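Local coordinates for ferripyochelin binding protein (Salmonella enterica subsp. enterica serovar Typhimurium, PDB 3R3R) that is of uncertain function but binds zinc and, as a gamma-class carbonic anhydrase family member with a left-handed beta-helix, may be a carbonic anhydrase-like enzyme, at residues D124-A129 with R154-A159; K137-G142 with S148-I153. All blocks are in the same frame, centred on the assembly; numbering follows the deposited sequence.

Contact 1. Residues D124-A129 with R154-A159; sequences DVMIGA and RPLSDA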
loop_
_atom_site.group_PDB
_atom_site.type_symbol
_atom_site.label_atom_id
_atom_site.label_comp_id
_atom_site.label_asym_id
_atom_site.label_seq_id
_atom_site.Cartn_x
_atom_site.Cartn_y
_atom_site.Cartn_z
ATOM N N ASP A 124 5.438 9.198 -8.990
ATOM C CA ASP A 124 6.328 10.285 -8.546
ATOM C C ASP A 124 5.544 11.369 -7.797
ATOM O O ASP A 124 5.592 12.555 -8.146
ATOM C CB ASP A 124 7.098 10.886 -9.722
ATOM C CG ASP A 124 8.004 9.872 -10.393
ATOM O OD1 ASP A 124 8.812 9.249 -9.683
ATOM O OD2 ASP A 124 7.889 9.673 -11.620
ATOM N N VAL A 125 4.829 10.956 -6.753
ATOM C CA VAL A 125 4.020 11.869 -5.959
ATOM C C VAL A 125 4.374 11.686 -4.495
ATOM O O VAL A 125 4.654 10.558 -4.046
ATOM C CB VAL A 125 2.510 11.589 -6.162
ATOM C CG1 VAL A 125 1.639 12.303 -5.115
ATOM C CG2 VAL A 125 2.093 12.014 -7.563
ATOM N N MET A 126 4.388 12.797 -3.752
ATOM C CA MET A 126 4.513 12.715 -2.301
ATOM C C MET A 126 3.282 13.286 -1.649
ATOM O O MET A 126 2.795 14.355 -2.039
ATOM C CB MET A 126 5.722 13.504 -1.814
ATOM C CG MET A 126 6.005 13.412 -0.326
ATOM S SD MET A 126 7.520 14.343 0.027
ATOM C CE MET A 126 8.471 13.986 -1.445
ATOM N N ILE A 127 2.783 12.574 -0.646
ATOM C CA ILE A 127 1.641 13.028 0.154
ATOM C C ILE A 127 2.142 13.249 1.577
ATOM O O ILE A 127 2.750 12.376 2.143
ATOM C CB ILE A 127 0.525 11.971 0.127
ATOM C CG1 ILE A 127 0.045 11.770 -1.328
ATOM C CG2 ILE A 127 -0.632 12.344 1.074
ATOM C CD1 ILE A 127 -0.743 10.547 -1.547
ATOM N N GLY A 128 1.887 14.430 2.124
ATOM C CA GLY A 128 2.335 14.741 3.472
ATOM C C GLY A 128 1.640 13.885 4.525
ATOM O O GLY A 128 0.533 13.397 4.327
ATOM N N ALA A 129 2.277 13.747 5.681
ATOM C CA ALA A 129 1.684 13.035 6.809
ATOM C C ALA A 129 0.313 13.604 7.161
ATOM O O ALA A 129 0.080 14.811 7.074
ATOM C CB ALA A 129 2.606 13.126 8.008
ATOM N N ARG A 154 3.036 22.212 -4.555
ATOM C CA ARG A 154 4.132 22.655 -5.414
ATOM C C ARG A 154 4.753 21.432 -6.072
ATOM O O ARG A 154 4.550 20.312 -5.608
ATOM C CB ARG A 154 5.200 23.353 -4.578
ATOM C CG ARG A 154 5.786 22.466 -3.488
ATOM C CD ARG A 154 7.033 23.104 -2.913
ATOM N NE ARG A 154 7.525 22.398 -1.732
ATOM C CZ ARG A 154 8.195 21.245 -1.751
ATOM N NH1 ARG A 154 8.456 20.645 -2.902
ATOM N NH2 ARG A 154 8.603 20.688 -0.615
ATOM N N PRO A 155 5.517 21.631 -7.158
ATOM C CA PRO A 155 6.252 20.495 -7.721
ATOM C C PRO A 155 7.265 19.972 -6.717
ATOM O O PRO A 155 7.786 20.726 -5.888
ATOM C CB PRO A 155 6.988 21.110 -8.918
ATOM C CG PRO A 155 6.153 22.294 -9.284
ATOM C CD PRO A 155 5.680 22.850 -7.969
ATOM N N LEU A 156 7.527 18.674 -6.789
ATOM C CA LEU A 156 8.622 18.066 -6.048
ATOM C C LEU A 156 9.936 18.636 -6.539
ATOM O O LEU A 156 10.143 18.800 -7.755
ATOM C CB LEU A 156 8.655 16.557 -6.292
ATOM C CG LEU A 156 7.451 15.796 -5.731
ATOM C CD1 LEU A 156 7.684 14.301 -5.884
ATOM C CD2 LEU A 156 7.201 16.140 -4.259
ATOM N N SER A 157 10.831 18.943 -5.608
ATOM C CA SER A 157 12.185 19.304 -5.991
ATOM C C SER A 157 12.854 18.068 -6.585
ATOM O O SER A 157 12.394 16.929 -6.388
ATOM C CB SER A 157 12.985 19.758 -4.777
ATOM O OG SER A 157 13.216 18.634 -3.933
ATOM N N ASP A 158 13.949 18.276 -7.300
ATOM C CA ASP A 158 14.646 17.149 -7.878
ATOM C C ASP A 158 15.171 16.201 -6.787
ATOM O O ASP A 158 15.184 14.983 -6.965
ATOM C CB ASP A 158 15.757 17.627 -8.822
ATOM C CG ASP A 158 15.224 18.441 -10.018
ATOM O OD1 ASP A 158 14.001 18.433 -10.302
ATOM O OD2 ASP A 158 16.052 19.108 -10.684
ATOM N N ALA A 159 15.579 16.753 -5.649
ATOM C CA ALA A 159 16.013 15.935 -4.518
ATOM C C ALA A 159 14.865 15.093 -3.953
ATOM O O ALA A 159 15.053 13.934 -3.586
ATOM C CB ALA A 159 16.637 16.814 -3.412
#
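Leu156 lays its two methyl branches against Met126 and the backbone of Asp124, and it is the residue most covered by this contact. Its CD2 lies 3.9 Å from Met126 CB, close to the strand itself. Farther out, the same methyl meets Met126 CE at 3.8 Å. The thioether chain leaves the backbone extended, with CG anti to N (chi1 -176°), and turns only at chi3 (-36°), which brings CE back to Leu156. Met126 also adopts a second conformer, so the CE contact is less certain than that of CB. The other branch, Leu156 CD1, rests 3.5 Å from Asp124 O, a van der Waals contact with the carbonyl oxygen.

The two segments belong to the C-terminal end of a left-handed beta-helix. Met126 sits on strand 125-127, one side of a coil, whereas Leu156 follows the antiparallel end strand 151-155 and leads into helix 158-182. Strand 143-146 lies between strands 125-127 and 151-155 in the sheet, and the CA atoms of Met126 and Leu156 are 7.7 Å apart. Leu164 of the helix touches both side chains, so the apolar patch continues beneath the helix. The carboxylate of Asp124 turns elsewhere, to a salt bridge with Arg106. Near the start of the helix, Arg154 NH1 donates to Pro155 O at 3.1 Å and also pairs with Glu160.

Contact 2. Residues K137-G142 with S148-I153; sequences KRLESG and SPVKQI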
loop_
_atom_site.group_PDB
_atom_site.type_symbol
_atom_site.label_atom_id
_atom_site.label_comp_id
_atom_site.label_asym_id
_atom_site.label_seq_id
_atom_site.Cartn_x
_atom_site.Cartn_y
_atom_site.Cartn_z
ATOM N N LYS A 137 -10.456 11.361 -6.372
ATOM C CA LYS A 137 -9.493 12.437 -6.609
ATOM C C LYS A 137 -8.269 11.928 -7.371
ATOM O O LYS A 137 -7.692 10.913 -6.994
ATOM C CB LYS A 137 -9.035 13.004 -5.267
ATOM C CG LYS A 137 -8.000 14.113 -5.307
ATOM C CD LYS A 137 -8.589 15.439 -5.686
ATOM C CE LYS A 137 -7.525 16.530 -5.520
ATOM N NZ LYS A 137 -8.062 17.881 -5.831
ATOM N N ARG A 138 -7.877 12.637 -8.429
ATOM C CA ARG A 138 -6.661 12.322 -9.173
ATOM C C ARG A 138 -5.543 13.256 -8.713
ATOM O O ARG A 138 -5.728 14.475 -8.712
ATOM C CB ARG A 138 -6.894 12.477 -10.684
ATOM C CG ARG A 138 -5.628 12.288 -11.510
ATOM C CD ARG A 138 -5.908 12.381 -13.000
ATOM N NE ARG A 138 -6.585 11.182 -13.485
ATOM C CZ ARG A 138 -5.969 10.058 -13.849
ATOM N NH1 ARG A 138 -4.643 9.962 -13.789
ATOM N NH2 ARG A 138 -6.684 9.020 -14.264
ATOM N N LEU A 139 -4.395 12.690 -8.333
ATOM C CA LEU A 139 -3.226 13.477 -7.946
ATOM C C LEU A 139 -2.196 13.403 -9.062
ATOM O O LEU A 139 -1.684 12.337 -9.395
ATOM C CB LEU A 139 -2.604 12.952 -6.654
ATOM C CG LEU A 139 -3.537 12.946 -5.440
ATOM C CD1 LEU A 139 -2.746 12.857 -4.150
ATOM C CD2 LEU A 139 -4.443 14.164 -5.418
ATOM N N GLU A 140 -1.908 14.561 -9.632
ATOM C CA GLU A 140 -1.014 14.724 -10.766
ATOM C C GLU A 140 0.439 14.381 -10.418
ATOM O O GLU A 140 0.964 14.808 -9.383
ATOM C CB GLU A 140 -1.119 16.204 -11.189
ATOM C CG GLU A 140 -0.337 16.650 -12.364
ATOM C CD GLU A 140 -0.678 18.082 -12.810
ATOM O OE1 GLU A 140 -1.283 18.894 -12.057
ATOM O OE2 GLU A 140 -0.299 18.401 -13.939
ATOM N N SER A 141 1.102 13.683 -11.336
ATOM C CA SER A 141 2.488 13.266 -11.166
ATOM C C SER A 141 3.441 14.436 -10.912
ATOM O O SER A 141 3.322 15.488 -11.547
ATOM C CB SER A 141 2.929 12.498 -12.415
ATOM O OG SER A 141 4.278 12.118 -12.299
ATOM N N GLY A 142 4.380 14.257 -9.981
ATOM C CA GLY A 142 5.471 15.201 -9.810
ATOM C C GLY A 142 5.256 16.325 -8.817
ATOM O O GLY A 142 6.034 17.276 -8.795
ATOM N N SER A 148 -6.095 17.924 4.627
ATOM C CA SER A 148 -7.314 17.135 4.735
ATOM C C SER A 148 -8.529 18.011 4.363
ATOM O O SER A 148 -9.031 18.757 5.203
ATOM C CB SER A 148 -7.434 16.594 6.164
ATOM O OG SER A 148 -8.637 15.886 6.346
ATOM N N PRO A 149 -9.007 17.927 3.103
ATOM C CA PRO A 149 -8.503 17.118 1.991
ATOM C C PRO A 149 -7.258 17.753 1.361
ATOM O O PRO A 149 -6.977 18.950 1.540
ATOM C CB PRO A 149 -9.675 17.129 1.000
ATOM C CG PRO A 149 -10.295 18.461 1.202
ATOM C CD PRO A 149 -10.170 18.745 2.697
ATOM N N VAL A 150 -6.511 16.958 0.609
ATOM C CA VAL A 150 -5.239 17.455 0.100
ATOM C C VAL A 150 -5.396 18.616 -0.864
ATOM O O VAL A 150 -6.364 18.698 -1.616
ATOM C CB VAL A 150 -4.413 16.365 -0.629
ATOM C CG1 VAL A 150 -3.887 15.327 0.350
ATOM C CG2 VAL A 150 -5.214 15.717 -1.790
ATOM N N LYS A 151 -4.383 19.466 -0.867
ATOM C CA LYS A 151 -4.201 20.509 -1.862
ATOM C C LYS A 151 -2.871 20.233 -2.546
ATOM O O LYS A 151 -1.966 19.738 -1.939
ATOM C CB LYS A 151 -4.118 21.884 -1.204
ATOM C CG LYS A 151 -5.354 22.278 -0.434
ATOM C CD LYS A 151 -6.546 22.253 -1.333
ATOM C CE LYS A 151 -7.757 22.999 -0.724
ATOM N NZ LYS A 151 -8.605 22.208 0.209
ATOM N N GLN A 152 -2.779 20.573 -3.826
ATOM C CA GLN A 152 -1.513 20.497 -4.548
ATOM C C GLN A 152 -0.673 21.687 -4.121
ATOM O O GLN A 152 -1.068 22.829 -4.352
ATOM C CB GLN A 152 -1.760 20.557 -6.052
ATOM C CG GLN A 152 -0.516 20.234 -6.862
ATOM C CD GLN A 152 -0.723 20.413 -8.345
ATOM O OE1 GLN A 152 -0.931 19.449 -9.090
ATOM N NE2 GLN A 152 -0.673 21.652 -8.785
ATOM N N ILE A 153 0.478 21.438 -3.506
ATOM C CA ILE A 153 1.271 22.507 -2.903
ATOM C C ILE A 153 2.266 23.087 -3.906
ATOM O O ILE A 153 2.321 24.306 -4.103
ATOM C CB ILE A 153 2.028 21.995 -1.645
ATOM C CG1 ILE A 153 1.058 21.340 -0.660
ATOM C CG2 ILE A 153 2.804 23.119 -0.962
ATOM C CD1 ILE A 153 -0.018 22.269 -0.186
#
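The backbones of 137-142 and 148-153 run in roughly the same direction but are not neighbours in a sheet; their closest CA atoms, in Leu139 and Gln152, are 8.0 Å apart. The first belongs to the last coil of a left-handed beta-helix; the second follows it and closes that end. Strand 138-139 is the last strand of one parallel face, and after strand 143-146 the chain doubles back, through a cis peptide before Pro149, as the antiparallel end strand 151-155.

Side chains bridge the gap. Leu139 and Val150, both buried, reach toward each other tip to tip, with Leu139 CD2 4.0 Å from Val150 CG2. With chi1 at -70°, Val150 CG1 lies anti to the carbonyl carbon, and CG2, set between the backbone N and that carbon, is the branch that meets the leucine. Val133 of the neighbouring face touches both residues, and Tyr145 also packs on Leu139, so this pair forms part of the apolar interior at the end of the coil.

On the exposed margin, Glu140 and Gln152 both extend from the backbone with CG anti to N. Their chains cross at a slant, leaving the carboxylate and amide planes 39° apart. The aliphatic part of Lys137 only just reaches the valine, its CE 4.5 Å from Val150 CG2.

Contact 2 is nested within the chain loop closed by contact 1, and their centres are about 10 Å apart. Gly142, at the end of 137-142, joins them on two sides: its N is 2.8 Å from Asp124 O and its O is 2.9 Å from Leu156 N, both probable hydrogen bonds. Val125 CG2 adds packing against Ser141 CA at 3.8 Å. Strand 151-155 serves both contacts, its earlier residues covering the end of the coil in contact 2 and its continuation past Pro155 reaching strand 125-127 in contact 1. Both lie away from the zinc bound by His70 and His99.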